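Local structure of probable outer membrane protein (Pseudomonas aeruginosa, 3DWO) at residues A[49-54]-A[94-99]; A[118-123]-A[141-146]; A[399-404]-A[431-436]. The protein probably transports long-chain fatty acids or other hydrophobic compounds across the outer membrane, as a beta-barrel channel of the FadL family. One frame throughout, in Å; residues are numbered along the deposited sequence.

Contact 1: residues A[49-54]-A[94-99]; sequences VNYADI and GAWLPT. With C8E ((hydroxyethyloxy)tri(ethyloxy)octane), chain E.
Y51 reaches across to W96 and G94 on the neighbouring antiparallel strand. Its CB sits over the six-membered ring of W96, 4.2 Å from the ring centroid. With CG anti to the backbone N (chi1 -176°), the phenol slants across toward G94, and CD2 lies above the centre of the indole face, 3.4 Å from W96 CE2. The two rings form an edge-to-face pair with planes at 64°, the edge of Y51 directed at the face of W96. Farther out, Y51 CE2 passes 3.7 Å from W96 NE1, and OH comes to rest over the bare backbone of G94, 3.2 Å from its CA. V49 lies alongside W96, its CG2 3.6 Å from CE3.

Behind these aromatics, N50 pairs with L97 and A52 with A95 through two reciprocal backbone hydrogen bonds each. The bond from A52 N to A95 O, 2.9 Å long, lies in the carbonyl plane. N50 turns to the other face, where its OD1 bonds to S436 OG and its ND2 gives L97 O a weak bond. On this face the detergent chain E runs past, C8 lying 3.4 Å from A52 CB and C6 3.5 Å from L97 CD2. Aromatic residues on the outer face, with A52, A95 and L97 against a bound amphiphile on the other, are in keeping with the wall of a FadL-family beta-barrel.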
loop_
_atom_site.group_PDB
_atom_site.type_symbol
_atom_site.label_atom_id
_atom_site.label_comp_id
_atom_site.label_asym_id
_atom_site.label_seq_id
_atom_site.Cartn_x
_atom_site.Cartn_y
_atom_site.Cartn_z
ATOM N N VAL A 49 15.597 8.256 -3.109
ATOM C CA VAL A 49 15.725 6.911 -2.587
ATOM C C VAL A 49 15.337 6.932 -1.111
ATOM O O VAL A 49 15.978 7.598 -0.294
ATOM C CB VAL A 49 17.154 6.382 -2.750
ATOM C CG1 VAL A 49 18.146 7.369 -2.172
ATOM C CG2 VAL A 49 17.280 5.042 -2.066
ATOM N N ASN A 50 14.269 6.214 -0.781
ATOM C CA ASN A 50 13.782 6.149 0.592
ATOM C C ASN A 50 13.989 4.767 1.162
ATOM O O ASN A 50 14.049 3.778 0.431
ATOM C CB ASN A 50 12.273 6.411 0.665
ATOM C CG ASN A 50 11.851 7.650 -0.069
ATOM O OD1 ASN A 50 12.162 8.763 0.340
ATOM N ND2 ASN A 50 11.123 7.465 -1.167
ATOM N N TYR A 51 14.087 4.704 2.480
ATOM C CA TYR A 51 14.192 3.432 3.158
ATOM C C TYR A 51 13.119 3.484 4.228
ATOM O O TYR A 51 13.162 4.328 5.128
ATOM C CB TYR A 51 15.561 3.221 3.795
ATOM C CG TYR A 51 15.671 1.854 4.418
ATOM C CD1 TYR A 51 15.393 1.653 5.770
ATOM C CD2 TYR A 51 15.993 0.745 3.640
ATOM C CE1 TYR A 51 15.435 0.379 6.331
ATOM C CE2 TYR A 51 16.037 -0.535 4.187
ATOM C CZ TYR A 51 15.758 -0.713 5.532
ATOM O OH TYR A 51 15.808 -1.980 6.075
ATOM N N ALA A 52 12.144 2.595 4.107
ATOM C CA ALA A 52 11.046 2.547 5.053
ATOM C C ALA A 52 11.226 1.397 6.018
ATOM O O ALA A 52 11.407 0.248 5.615
ATOM C CB ALA A 52 9.733 2.409 4.317
ATOM N N ASP A 53 11.188 1.732 7.300
ATOM C CA ASP A 53 11.335 0.764 8.366
ATOM C C ASP A 53 9.988 0.671 9.060
ATOM O O ASP A 53 9.555 1.613 9.724
ATOM C CB ASP A 53 12.420 1.227 9.339
ATOM C CG ASP A 53 12.540 0.322 10.536
ATOM O OD1 ASP A 53 12.487 -0.912 10.352
ATOM O OD2 ASP A 53 12.693 0.844 11.661
ATOM N N ILE A 54 9.329 -0.471 8.890
ATOM C CA ILE A 54 8.009 -0.698 9.458
ATOM C C ILE A 54 8.007 -1.824 10.484
ATOM O O ILE A 54 8.481 -2.928 10.219
ATOM C CB ILE A 54 6.985 -1.033 8.347
ATOM C CG1 ILE A 54 7.073 0.008 7.225
ATOM C CG2 ILE A 54 5.584 -1.079 8.925
ATOM C CD1 ILE A 54 6.866 1.448 7.673
ATOM N N GLY A 94 11.876 -3.827 6.177
ATOM C CA GLY A 94 12.689 -2.680 5.843
ATOM C C GLY A 94 12.713 -2.780 4.329
ATOM O O GLY A 94 12.924 -3.874 3.799
ATOM N N ALA A 95 12.475 -1.681 3.624
ATOM C CA ALA A 95 12.479 -1.726 2.165
ATOM C C ALA A 95 12.987 -0.444 1.523
ATOM O O ALA A 95 12.890 0.638 2.097
ATOM C CB ALA A 95 11.077 -2.034 1.655
ATOM N N TRP A 96 13.539 -0.579 0.323
ATOM C CA TRP A 96 14.031 0.572 -0.416
ATOM C C TRP A 96 12.974 0.959 -1.438
ATOM O O TRP A 96 12.369 0.092 -2.063
ATOM C CB TRP A 96 15.333 0.236 -1.148
ATOM C CG TRP A 96 16.471 -0.050 -0.236
ATOM C CD1 TRP A 96 16.857 -1.265 0.239
ATOM C CD2 TRP A 96 17.340 0.914 0.366
ATOM N NE1 TRP A 96 17.916 -1.121 1.107
ATOM C CE2 TRP A 96 18.231 0.208 1.202
ATOM C CE3 TRP A 96 17.448 2.310 0.281
ATOM C CZ2 TRP A 96 19.222 0.852 1.952
ATOM C CZ3 TRP A 96 18.433 2.951 1.026
ATOM C CH2 TRP A 96 19.307 2.220 1.851
ATOM N N LEU A 97 12.744 2.257 -1.596
ATOM C CA LEU A 97 11.765 2.742 -2.558
ATOM C C LEU A 97 12.311 3.906 -3.357
ATOM O O LEU A 97 12.404 5.033 -2.861
ATOM C CB LEU A 97 10.475 3.181 -1.872
ATOM C CG LEU A 97 9.552 2.076 -1.371
ATOM C CD1 LEU A 97 10.046 1.557 -0.032
ATOM C CD2 LEU A 97 8.143 2.637 -1.246
ATOM N N PRO A 98 12.682 3.643 -4.615
ATOM C CA PRO A 98 13.227 4.654 -5.514
ATOM C C PRO A 98 12.092 5.440 -6.152
ATOM O O PRO A 98 10.962 4.959 -6.230
ATOM C CB PRO A 98 13.977 3.816 -6.536
ATOM C CG PRO A 98 13.039 2.653 -6.712
ATOM C CD PRO A 98 12.647 2.324 -5.272
ATOM N N THR A 99 12.402 6.647 -6.600
ATOM C CA THR A 99 11.427 7.499 -7.256
ATOM C C THR A 99 12.198 8.458 -8.159
ATOM O O THR A 99 13.221 9.017 -7.759
ATOM C CB THR A 99 10.589 8.281 -6.231
ATOM O OG1 THR A 99 9.717 7.374 -5.538
ATOM C CG2 THR A 99 9.752 9.342 -6.919
HETATM C C1 C8E E . 8.238 -4.030 -1.046
HETATM C C2 C8E E . 7.328 -3.643 0.023
HETATM C C3 C8E E . 6.569 -2.425 -0.243
HETATM C C4 C8E E . 7.255 -1.329 0.418
HETATM C C5 C8E E . 6.255 -0.491 1.112
HETATM C C6 C8E E . 6.812 0.815 1.383
HETATM C C7 C8E E . 5.791 1.345 2.263
HETATM C C8 C8E E . 6.461 2.018 3.383
HETATM O O9 C8E E . 5.922 3.009 4.230
HETATM C C10 C8E E . 5.478 4.235 3.685
HETATM C C11 C8E E . 4.974 5.007 4.865
HETATM O O12 C8E E . 3.948 4.273 5.562
HETATM C C13 C8E E . 3.634 4.761 6.898
HETATM C C14 C8E E . 3.137 3.897 8.100
HETATM O O15 C8E E . 3.653 2.661 8.671
HETATM C C16 C8E E . 3.052 1.511 8.040
HETATM C C17 C8E E . 1.765 1.011 8.715
HETATM O O18 C8E E . 1.702 -0.201 9.491
HETATM C C19 C8E E . 1.362 -1.361 8.680
HETATM C C20 C8E E . 0.019 -2.164 8.831
HETATM O O21 C8E E . -0.998 -1.986 7.841
HETATM O O HOH W 1 9.028 8.468 -3.083
#

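Contact 2: residues A[118-123]-A[141-146]; sequences VPMGMR and IETIGL. With C8E ((hydroxyethyloxy)tri(ethyloxy)octane), chain E; C8E ((hydroxyethyloxy)tri(ethyloxy)octane), chain D.
Segments 118-123 and 141-146 run antiparallel, their axes at 163°, and regular pairing is clear at G121-E142 and M122-I141. M122 and I141 exchange two backbone hydrogen bonds, while M120 O takes the N-H of T143 (2.8 Å) from above its carbonyl plane. On the V118 side of M120 the register shifts: P119 has no N-H, and its helix-like backbone turns the chain. V118 and P119 together face I144, one residue more than their partner strand offers, as in a beta bulge. T143 O is met there by carbon, P119 CD at 3.0 Å and V118 CA at 3.2 Å.

The side chains of M120 and T143 press hard together. M120 CB lies 3.4 Å from T143 CB, tighter than usual, and its chi1 of -127° falls away from the staggered positions. T143 OG1, beside its backbone N, touches CB and the terminal CE of the bent methionine, and OG1 is hydrogen-bonded to T169 OG1. On the opposite face, bare G121 lets detergent E lie against the strand, with its C5 3.5 Å from G121 C. E142 extends along this face, OE1 3.3 Å from the octyl end C1. Detergent D meets the other side, its O9 3.3 Å from I141 CG1.

Around this irregularity, backbone bonds link P119 to V5 and G121 to F3 of the N-terminal segment, while V118 packs on L97 and M122 on F93 of strand 93-105; this is consistent with the inward kink of the third barrel strand in FadL.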
loop_
_atom_site.group_PDB
_atom_site.type_symbol
_atom_site.label_atom_id
_atom_site.label_comp_id
_atom_site.label_asym_id
_atom_site.label_seq_id
_atom_site.Cartn_x
_atom_site.Cartn_y
_atom_site.Cartn_z
ATOM N N VAL A 118 6.068 4.552 -7.091
ATOM C CA VAL A 118 5.668 3.352 -6.359
ATOM C C VAL A 118 4.354 3.684 -5.639
ATOM O O VAL A 118 4.352 4.034 -4.460
ATOM C CB VAL A 118 6.738 2.955 -5.314
ATOM C CG1 VAL A 118 6.381 1.612 -4.684
ATOM C CG2 VAL A 118 8.116 2.877 -5.976
ATOM N N PRO A 119 3.218 3.574 -6.348
ATOM C CA PRO A 119 1.890 3.870 -5.798
ATOM C C PRO A 119 1.410 2.950 -4.680
ATOM O O PRO A 119 0.709 3.387 -3.762
ATOM C CB PRO A 119 0.970 3.760 -7.022
ATOM C CG PRO A 119 1.888 3.947 -8.193
ATOM C CD PRO A 119 3.113 3.197 -7.768
ATOM N N MET A 120 1.778 1.676 -4.771
ATOM C CA MET A 120 1.332 0.691 -3.799
ATOM C C MET A 120 2.456 -0.154 -3.229
ATOM O O MET A 120 3.404 -0.521 -3.932
ATOM C CB MET A 120 0.286 -0.212 -4.457
ATOM C CG MET A 120 -1.014 -0.314 -3.686
ATOM S SD MET A 120 -2.458 -0.406 -4.765
ATOM C CE MET A 120 -2.108 -1.977 -5.641
ATOM N N GLY A 121 2.337 -0.468 -1.946
ATOM C CA GLY A 121 3.348 -1.274 -1.296
ATOM C C GLY A 121 3.046 -1.582 0.157
ATOM O O GLY A 121 2.724 -0.686 0.937
ATOM N N MET A 122 3.134 -2.858 0.516
ATOM C CA MET A 122 2.918 -3.285 1.893
ATOM C C MET A 122 3.481 -4.681 2.050
ATOM O O MET A 122 3.629 -5.421 1.075
ATOM C CB MET A 122 1.435 -3.268 2.272
ATOM C CG MET A 122 1.153 -3.669 3.729
ATOM S SD MET A 122 2.239 -2.949 5.022
ATOM C CE MET A 122 2.070 -1.190 4.682
ATOM N N ARG A 123 3.802 -5.041 3.280
ATOM C CA ARG A 123 4.381 -6.341 3.521
ATOM C C ARG A 123 4.213 -6.723 4.981
ATOM O O ARG A 123 4.362 -5.888 5.865
ATOM C CB ARG A 123 5.866 -6.288 3.152
ATOM C CG ARG A 123 6.648 -7.573 3.359
ATOM C CD ARG A 123 8.092 -7.366 2.910
ATOM N NE ARG A 123 8.807 -8.616 2.644
ATOM C CZ ARG A 123 9.192 -9.480 3.573
ATOM N NH1 ARG A 123 8.931 -9.243 4.855
ATOM N NH2 ARG A 123 9.847 -10.578 3.219
ATOM N N ILE A 141 2.834 -6.882 -1.414
ATOM C CA ILE A 141 2.225 -6.143 -2.513
ATOM C C ILE A 141 3.117 -4.971 -2.897
ATOM O O ILE A 141 3.564 -4.221 -2.037
ATOM C CB ILE A 141 0.856 -5.513 -2.121
ATOM C CG1 ILE A 141 -0.009 -6.515 -1.366
ATOM C CG2 ILE A 141 0.134 -5.026 -3.363
ATOM C CD1 ILE A 141 0.393 -6.691 0.082
ATOM N N GLU A 142 3.384 -4.819 -4.185
ATOM C CA GLU A 142 4.164 -3.686 -4.643
ATOM C C GLU A 142 3.736 -3.319 -6.047
ATOM O O GLU A 142 3.553 -4.189 -6.900
ATOM C CB GLU A 142 5.674 -3.951 -4.617
ATOM C CG GLU A 142 6.452 -2.762 -5.212
ATOM C CD GLU A 142 7.897 -2.649 -4.727
ATOM O OE1 GLU A 142 8.465 -3.670 -4.293
ATOM O OE2 GLU A 142 8.467 -1.535 -4.794
ATOM N N THR A 143 3.555 -2.019 -6.262
ATOM C CA THR A 143 3.157 -1.486 -7.554
ATOM C C THR A 143 4.168 -0.425 -7.955
ATOM O O THR A 143 4.428 0.511 -7.204
ATOM C CB THR A 143 1.755 -0.821 -7.489
ATOM O OG1 THR A 143 0.758 -1.822 -7.239
ATOM C CG2 THR A 143 1.441 -0.095 -8.792
ATOM N N ILE A 144 4.757 -0.586 -9.135
ATOM C CA ILE A 144 5.714 0.383 -9.629
ATOM C C ILE A 144 5.184 0.879 -10.960
ATOM O O ILE A 144 4.735 0.086 -11.783
ATOM C CB ILE A 144 7.102 -0.245 -9.829
ATOM C CG1 ILE A 144 7.638 -0.752 -8.491
ATOM C CG2 ILE A 144 8.063 0.787 -10.404
ATOM C CD1 ILE A 144 9.011 -1.383 -8.587
ATOM N N GLY A 145 5.225 2.188 -11.170
ATOM C CA GLY A 145 4.729 2.727 -12.419
ATOM C C GLY A 145 5.660 3.688 -13.129
ATOM O O GLY A 145 6.456 4.393 -12.498
ATOM N N LEU A 146 5.567 3.693 -14.456
ATOM C CA LEU A 146 6.349 4.587 -15.300
ATOM C C LEU A 146 5.309 5.558 -15.852
ATOM O O LEU A 146 4.252 5.141 -16.328
ATOM C CB LEU A 146 7.040 3.802 -16.420
ATOM C CG LEU A 146 8.019 2.753 -15.878
ATOM C CD1 LEU A 146 8.722 2.026 -17.022
ATOM C CD2 LEU A 146 9.043 3.439 -14.975
HETATM C C1 C8E E . 8.238 -4.030 -1.046
HETATM C C2 C8E E . 7.328 -3.643 0.023
HETATM C C3 C8E E . 6.569 -2.425 -0.243
HETATM C C4 C8E E . 7.255 -1.329 0.418
HETATM C C5 C8E E . 6.255 -0.491 1.112
HETATM C C6 C8E E . 6.812 0.815 1.383
HETATM C C7 C8E E . 5.791 1.345 2.263
HETATM C C8 C8E E . 6.461 2.018 3.383
HETATM O O9 C8E E . 5.922 3.009 4.230
HETATM C C10 C8E E . 5.478 4.235 3.685
HETATM C C11 C8E E . 4.974 5.007 4.865
HETATM O O12 C8E E . 3.948 4.273 5.562
HETATM C C13 C8E E . 3.634 4.761 6.898
HETATM C C14 C8E E . 3.137 3.897 8.100
HETATM O O15 C8E E . 3.653 2.661 8.671
HETATM C C16 C8E E . 3.052 1.511 8.040
HETATM C C17 C8E E . 1.765 1.011 8.715
HETATM O O18 C8E E . 1.702 -0.201 9.491
HETATM C C19 C8E E . 1.362 -1.361 8.680
HETATM C C20 C8E E . 0.019 -2.164 8.831
HETATM O O21 C8E E . -0.998 -1.986 7.841
HETATM C C1 C8E D . -7.240 -5.186 6.053
HETATM C C2 C8E D . -6.597 -6.221 5.251
HETATM C C3 C8E D . -6.734 -6.071 3.809
HETATM C C4 C8E D . -5.951 -7.129 3.193
HETATM C C5 C8E D . -5.643 -6.745 1.793
HETATM C C6 C8E D . -4.514 -7.511 1.299
HETATM C C7 C8E D . -4.741 -7.399 -0.131
HETATM C C8 C8E D . -3.439 -7.225 -0.819
HETATM O O9 C8E D . -2.960 -7.956 -1.938
HETATM C C10 C8E D . -2.802 -9.357 -1.823
HETATM C C11 C8E D . -2.299 -9.819 -3.154
HETATM O O12 C8E D . -3.385 -10.287 -3.972
HETATM C C13 C8E D . -3.390 -11.718 -4.267
HETATM C C14 C8E D . -3.974 -12.846 -3.358
HETATM O O15 C8E D . -4.905 -13.934 -3.638
HETATM C C16 C8E D . -6.275 -13.550 -3.402
HETATM C C17 C8E D . -6.785 -13.825 -1.974
HETATM O O18 C8E D . -6.120 -14.712 -1.051
HETATM C C19 C8E D . -6.588 -16.085 -1.130
HETATM C C20 C8E D . -7.162 -16.871 0.107
HETATM O O21 C8E D . -6.278 -17.695 0.881
#

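Contact 3: residues A[399-404]-A[431-436]; sequences AAYSRQ and KGQVFS. With C8E ((hydroxyethyloxy)tri(ethyloxy)octane), chain E.
The hairpin of strands 395-411 and 423-441 is the last of the barrel, and segments 399-404 and 431-436 form a regular antiparallel ladder within it. A400, S402 and Q404 are hydrogen-bonded pairs with S436, V434 and G432; Q404 N to G432 O, at 2.7 Å, is nearly straight (173°).

On the face bearing Y401 and F435, Y401 holds CG anti to its backbone N (chi1 174°), which sends the phenol obliquely across to Q433 of the partner strand. Its OH donates a 2.7 Å hydrogen bond to Q433 OE1, which lies at the ring edge and receives the hydroxyl in the plane of its amide carbonyl. The amide's other end, NE2, bonds to D53 OD2, so both ends of the group are held and its rotation is fixed. F435 lies alongside Y401 pointing the same way. One face of its ring carries Y401 CD1, offset toward the rim, and its CE2 is 3.8 Å from Y401 CE1. R403 bends at chi2 to lay CD 3.0 Å from G432 O, and its NE gives a weak bond to Q404 O. K431 turns its amine away to a salt bridge with D55.

On the opposite face A400 CB meets S436 CB at 3.9 Å. Q404 CG touches C13 of detergent E at 3.4 Å. Polar and aromatic residues outside, with A400, S402, V434 and S436 on the inner face and W13 of the N-terminal segment packed on the last three, fit the plugged barrel of FadL-type channels.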
loop_
_atom_site.group_PDB
_atom_site.type_symbol
_atom_site.label_atom_id
_atom_site.label_comp_id
_atom_site.label_asym_id
_atom_site.label_seq_id
_atom_site.Cartn_x
_atom_site.Cartn_y
_atom_site.Cartn_z
ATOM N N ALA A 399 17.571 15.844 2.355
ATOM C CA ALA A 399 17.470 14.764 3.323
ATOM C C ALA A 399 16.163 14.934 4.079
ATOM O O ALA A 399 15.637 16.041 4.185
ATOM C CB ALA A 399 18.634 14.815 4.284
ATOM N N ALA A 400 15.635 13.835 4.598
ATOM C CA ALA A 400 14.394 13.896 5.344
ATOM C C ALA A 400 14.256 12.689 6.250
ATOM O O ALA A 400 14.800 11.618 5.973
ATOM C CB ALA A 400 13.204 13.965 4.382
ATOM N N TYR A 401 13.542 12.888 7.350
ATOM C CA TYR A 401 13.260 11.831 8.301
ATOM C C TYR A 401 11.791 11.988 8.604
ATOM O O TYR A 401 11.314 13.101 8.803
ATOM C CB TYR A 401 14.041 11.991 9.603
ATOM C CG TYR A 401 13.631 10.957 10.633
ATOM C CD1 TYR A 401 13.911 9.602 10.440
ATOM C CD2 TYR A 401 12.909 11.323 11.767
ATOM C CE1 TYR A 401 13.479 8.637 11.352
ATOM C CE2 TYR A 401 12.471 10.364 12.684
ATOM C CZ TYR A 401 12.760 9.025 12.470
ATOM O OH TYR A 401 12.335 8.079 13.373
ATOM N N SER A 402 11.072 10.878 8.634
ATOM C CA SER A 402 9.653 10.935 8.915
ATOM C C SER A 402 9.237 9.776 9.808
ATOM O O SER A 402 9.573 8.622 9.551
ATOM C CB SER A 402 8.860 10.913 7.609
ATOM O OG SER A 402 7.477 11.035 7.865
ATOM N N ARG A 403 8.518 10.099 10.875
ATOM C CA ARG A 403 8.044 9.095 11.806
ATOM C C ARG A 403 6.530 9.011 11.675
ATOM O O ARG A 403 5.849 10.029 11.584
ATOM C CB ARG A 403 8.432 9.465 13.243
ATOM C CG ARG A 403 7.718 8.651 14.308
ATOM C CD ARG A 403 7.969 7.153 14.143
ATOM N NE ARG A 403 7.013 6.333 14.893
ATOM C CZ ARG A 403 6.937 6.292 16.220
ATOM N NH1 ARG A 403 7.763 7.023 16.960
ATOM N NH2 ARG A 403 6.029 5.526 16.809
ATOM N N GLN A 404 6.012 7.792 11.646
ATOM C CA GLN A 404 4.580 7.585 11.536
ATOM C C GLN A 404 4.080 6.904 12.799
ATOM O O GLN A 404 4.476 5.773 13.107
ATOM C CB GLN A 404 4.239 6.717 10.321
ATOM C CG GLN A 404 4.635 7.303 8.966
ATOM C CD GLN A 404 6.121 7.185 8.674
ATOM O OE1 GLN A 404 6.706 6.109 8.812
ATOM N NE2 GLN A 404 6.739 8.290 8.260
ATOM N N LYS A 431 4.504 0.657 13.903
ATOM C CA LYS A 431 5.330 1.849 13.975
ATOM C C LYS A 431 6.035 1.970 12.640
ATOM O O LYS A 431 6.374 0.964 12.017
ATOM C CB LYS A 431 6.360 1.713 15.097
ATOM C CG LYS A 431 5.773 1.885 16.484
ATOM C CD LYS A 431 6.422 0.977 17.529
ATOM C CE LYS A 431 7.944 0.969 17.445
ATOM N NZ LYS A 431 8.434 -0.045 16.470
ATOM N N GLY A 432 6.248 3.198 12.191
ATOM C CA GLY A 432 6.917 3.383 10.926
ATOM C C GLY A 432 7.842 4.578 10.917
ATOM O O GLY A 432 7.612 5.571 11.609
ATOM N N GLN A 433 8.912 4.473 10.141
ATOM C CA GLN A 433 9.838 5.577 10.016
ATOM C C GLN A 433 10.473 5.485 8.643
ATOM O O GLN A 433 10.703 4.385 8.129
ATOM C CB GLN A 433 10.880 5.544 11.136
ATOM C CG GLN A 433 11.964 4.508 11.022
ATOM C CD GLN A 433 12.817 4.473 12.277
ATOM O OE1 GLN A 433 13.069 5.513 12.897
ATOM N NE2 GLN A 433 13.271 3.282 12.657
ATOM N N VAL A 434 10.720 6.643 8.038
ATOM C CA VAL A 434 11.301 6.708 6.707
ATOM C C VAL A 434 12.500 7.651 6.658
ATOM O O VAL A 434 12.486 8.734 7.247
ATOM C CB VAL A 434 10.248 7.188 5.670
ATOM C CG1 VAL A 434 10.841 7.158 4.261
ATOM C CG2 VAL A 434 8.993 6.315 5.744
ATOM N N PHE A 435 13.547 7.216 5.967
ATOM C CA PHE A 435 14.748 8.016 5.784
ATOM C C PHE A 435 14.738 8.294 4.288
ATOM O O PHE A 435 14.600 7.372 3.487
ATOM C CB PHE A 435 15.990 7.221 6.177
ATOM C CG PHE A 435 15.947 6.698 7.583
ATOM C CD1 PHE A 435 15.167 5.589 7.902
ATOM C CD2 PHE A 435 16.647 7.342 8.598
ATOM C CE1 PHE A 435 15.082 5.130 9.210
ATOM C CE2 PHE A 435 16.569 6.893 9.912
ATOM C CZ PHE A 435 15.784 5.783 10.221
ATOM N N SER A 436 14.872 9.561 3.912
ATOM C CA SER A 436 14.822 9.941 2.506
ATOM C C SER A 436 16.026 10.774 2.076
ATOM O O SER A 436 16.535 11.592 2.842
ATOM C CB SER A 436 13.526 10.719 2.253
ATOM O OG SER A 436 13.264 10.868 0.869
HETATM C C1 C8E E . 8.238 -4.030 -1.046
HETATM C C2 C8E E . 7.328 -3.643 0.023
HETATM C C3 C8E E . 6.569 -2.425 -0.243
HETATM C C4 C8E E . 7.255 -1.329 0.418
HETATM C C5 C8E E . 6.255 -0.491 1.112
HETATM C C6 C8E E . 6.812 0.815 1.383
HETATM C C7 C8E E . 5.791 1.345 2.263
HETATM C C8 C8E E . 6.461 2.018 3.383
HETATM O O9 C8E E . 5.922 3.009 4.230
HETATM C C10 C8E E . 5.478 4.235 3.685
HETATM C C11 C8E E . 4.974 5.007 4.865
HETATM O O12 C8E E . 3.948 4.273 5.562
HETATM C C13 C8E E . 3.634 4.761 6.898
HETATM C C14 C8E E . 3.137 3.897 8.100
HETATM O O15 C8E E . 3.653 2.661 8.671
HETATM C C16 C8E E . 3.052 1.511 8.040
HETATM C C17 C8E E . 1.765 1.011 8.715
HETATM O O18 C8E E . 1.702 -0.201 9.491
HETATM C C19 C8E E . 1.362 -1.361 8.680
HETATM C C20 C8E E . 0.019 -2.164 8.831
HETATM O O21 C8E E . -0.998 -1.986 7.841
#

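In the fold
Following the chain from its N terminus, contact 1 closes first, with 39 residues between its segments, on the first two barrel strands. Contact 2 follows with 17 intervening residues, and contact 3 with 26, near the C terminus. They are in series; none nests in or crosses another. Strand 93-105 is the neighbour of strand 110-125, so contacts 1 and 2 abut through P98 and V118. Strand 44-63 pairs with strand 423-441, joining first to last and closing the barrel; N50-S436 and D53-Q433 link contacts 1 and 3 there. Contacts 2 and 3 do not touch, their nearest atoms about 9 Å apart, yet detergent E touches all three.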